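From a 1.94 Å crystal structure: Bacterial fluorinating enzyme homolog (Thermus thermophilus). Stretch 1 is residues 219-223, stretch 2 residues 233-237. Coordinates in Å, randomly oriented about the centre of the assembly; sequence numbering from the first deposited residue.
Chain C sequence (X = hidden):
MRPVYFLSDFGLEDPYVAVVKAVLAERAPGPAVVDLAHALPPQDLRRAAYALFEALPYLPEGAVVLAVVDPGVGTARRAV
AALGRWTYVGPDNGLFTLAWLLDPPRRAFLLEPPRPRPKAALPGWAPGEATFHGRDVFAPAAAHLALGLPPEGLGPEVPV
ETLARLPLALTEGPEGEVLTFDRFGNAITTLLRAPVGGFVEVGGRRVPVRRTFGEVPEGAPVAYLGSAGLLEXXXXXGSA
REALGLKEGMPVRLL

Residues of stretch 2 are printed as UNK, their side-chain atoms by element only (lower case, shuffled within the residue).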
# COMPACT_ATOMS: atom_id res chain seq x y z
N GLY C 219 -8.50 -20.11 -18.94
CA GLY C 219 -9.78 -19.56 -19.49
C GLY C 219 -11.00 -20.38 -19.11
O GLY C 219 -12.13 -19.96 -19.35
N ALA C 220 -10.77 -21.54 -18.51
CA ALA C 220 -11.86 -22.41 -18.10
C ALA C 220 -12.24 -22.14 -16.64
O ALA C 220 -11.37 -21.89 -15.80
CB ALA C 220 -11.47 -23.88 -18.28
N PRO C 221 -13.55 -22.19 -16.32
CA PRO C 221 -14.08 -21.96 -14.97
C PRO C 221 -14.16 -23.25 -14.15
O PRO C 221 -14.46 -24.31 -14.68
CB PRO C 221 -15.46 -21.39 -15.25
CG PRO C 221 -15.90 -22.24 -16.41
CD PRO C 221 -14.65 -22.25 -17.30
N VAL C 222 -13.92 -23.14 -12.85
CA VAL C 222 -13.97 -24.30 -11.97
C VAL C 222 -14.41 -23.88 -10.57
O VAL C 222 -14.10 -22.78 -10.11
CB VAL C 222 -12.58 -24.98 -11.90
CG1 VAL C 222 -11.55 -24.01 -11.33
CG2 VAL C 222 -12.66 -26.24 -11.05
N ALA C 223 -15.15 -24.77 -9.90
CA ALA C 223 -15.63 -24.51 -8.55
C ALA C 223 -14.89 -25.42 -7.57
O ALA C 223 -14.55 -26.55 -7.90
CB ALA C 223 -17.13 -24.75 -8.47
N UNK C 233 -15.70 -19.87 -7.27
CA UNK C 233 -15.71 -20.10 -8.71
C UNK C 233 -14.59 -19.27 -9.33
O UNK C 233 -14.58 -18.05 -9.23
c UNK C 233 -17.05 -19.65 -9.35
c UNK C 233 -16.95 -19.72 -10.88
c UNK C 233 -18.18 -20.54 -8.86
N UNK C 234 -13.63 -19.95 -9.96
CA UNK C 234 -12.51 -19.26 -10.57
C UNK C 234 -12.28 -19.64 -12.02
O UNK C 234 -12.81 -20.63 -12.52
c UNK C 234 -11.24 -19.53 -9.76
N UNK C 235 -11.48 -18.82 -12.70
CA UNK C 235 -11.12 -19.05 -14.09
C UNK C 235 -9.60 -19.12 -14.11
O UNK C 235 -8.93 -18.20 -13.64
c UNK C 235 -11.58 -17.90 -15.01
c UNK C 235 -13.10 -17.93 -15.16
c UNK C 235 -10.92 -18.03 -16.38
N UNK C 236 -9.07 -20.22 -14.64
CA UNK C 236 -7.62 -20.40 -14.71
C UNK C 236 -7.00 -19.19 -15.42
O UNK C 236 -7.40 -18.85 -16.53
o UNK C 236 -4.92 -21.38 -15.41
c UNK C 236 -5.87 -22.15 -15.26
c UNK C 236 -7.30 -21.68 -15.49
n UNK C 236 -5.72 -23.41 -14.89
N UNK C 237 -6.04 -18.56 -14.76
CA UNK C 237 -5.37 -17.39 -15.32
C UNK C 237 -6.38 -16.42 -15.93
O UNK C 237 -6.19 -15.92 -17.04
c UNK C 237 -3.00 -19.15 -14.69
n UNK C 237 -2.38 -20.69 -12.41
c UNK C 237 -1.39 -20.25 -13.18
c UNK C 237 -4.35 -17.81 -16.38
n UNK C 237 -1.65 -19.52 -14.26
n UNK C 237 -0.13 -20.55 -12.87
c UNK C 237 -2.96 -18.14 -15.83

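Position 233 carries three side-chain carbons and nothing else: a CB bearing two further carbons, so the chain forks at once, without ring or heteroatom. One branch comes within 4.4 Å of the CB of Ala 223, while the backbone CA lies 3.4 Å from the O of Val 222 in a CA-H...O contact. A beta-branched chain of three carbons is valine, Val 233, and the atom nearest Ala 223 CB is its CG2. The residue is buried, and beta-branching agrees well with the extended backbone of a strand; its small neighbour Ala 223 lies on the same face of the sheet.

Position 234 has a single side-chain carbon, the CB, and here the main chain does most of the work. The N of Val 222 donates to the O of 234 at 2.8 Å, and the N of 234 returns a bond to the O of Val 222 at 2.9 Å. A lone CB makes the residue alanine. Ala 234 shares the other face of the sheet with Val 222, and its methyl adds a little apolar surface without demanding much space.

At position 235 the pattern of 233 recurs: three carbons, forked at CB. One branch reaches to 3.6 Å from the C of Gly 219, and the other lies 4.2 Å from the CB of Pro 221. This is Val 235, with CG1 against Gly 219 and CG2 against Pro 221. Its two methyls thus cover both neighbours, an apolar role suited to a buried site.

Position 236 shows two carbons in line, the second carrying one oxygen and one nitrogen, a carboxamide. Its backbone makes the link to stretch 1, its N donating to the O of Ala 220 at 3.1 Å and its O accepting from the N of Gly 219 at 2.9 Å. The residue is asparagine. The end of the Asn 236 side chain leads away from stretch 1, as suits a polar group at an exposed site.

Position 237 has three carbons, a nitrogen, and then a carbon bearing two more nitrogens, a guanidinium group, and it makes no contact with stretch 1. It is arginine, and the long, charged chain of Arg 237 is exposed.

The contact is an antiparallel pairing of two strands, extended at one end. Four backbone hydrogen bonds join the two stretches: a reciprocal pair between Val 222 and Ala 234 within the strands, and two beyond them, from Gly 219 to Asn 236 and from Asn 236 to Ala 220. CA-H...O contacts such as that from Pro 221 CA to Ala 234 O, 3.1 Å, fill the intervals. Apolar packing of Pro 221 with Val 235 and Ala 223 with Val 233 supplements this backbone ladder on one face.

Stretch 2, residues 233-237: VAVNR
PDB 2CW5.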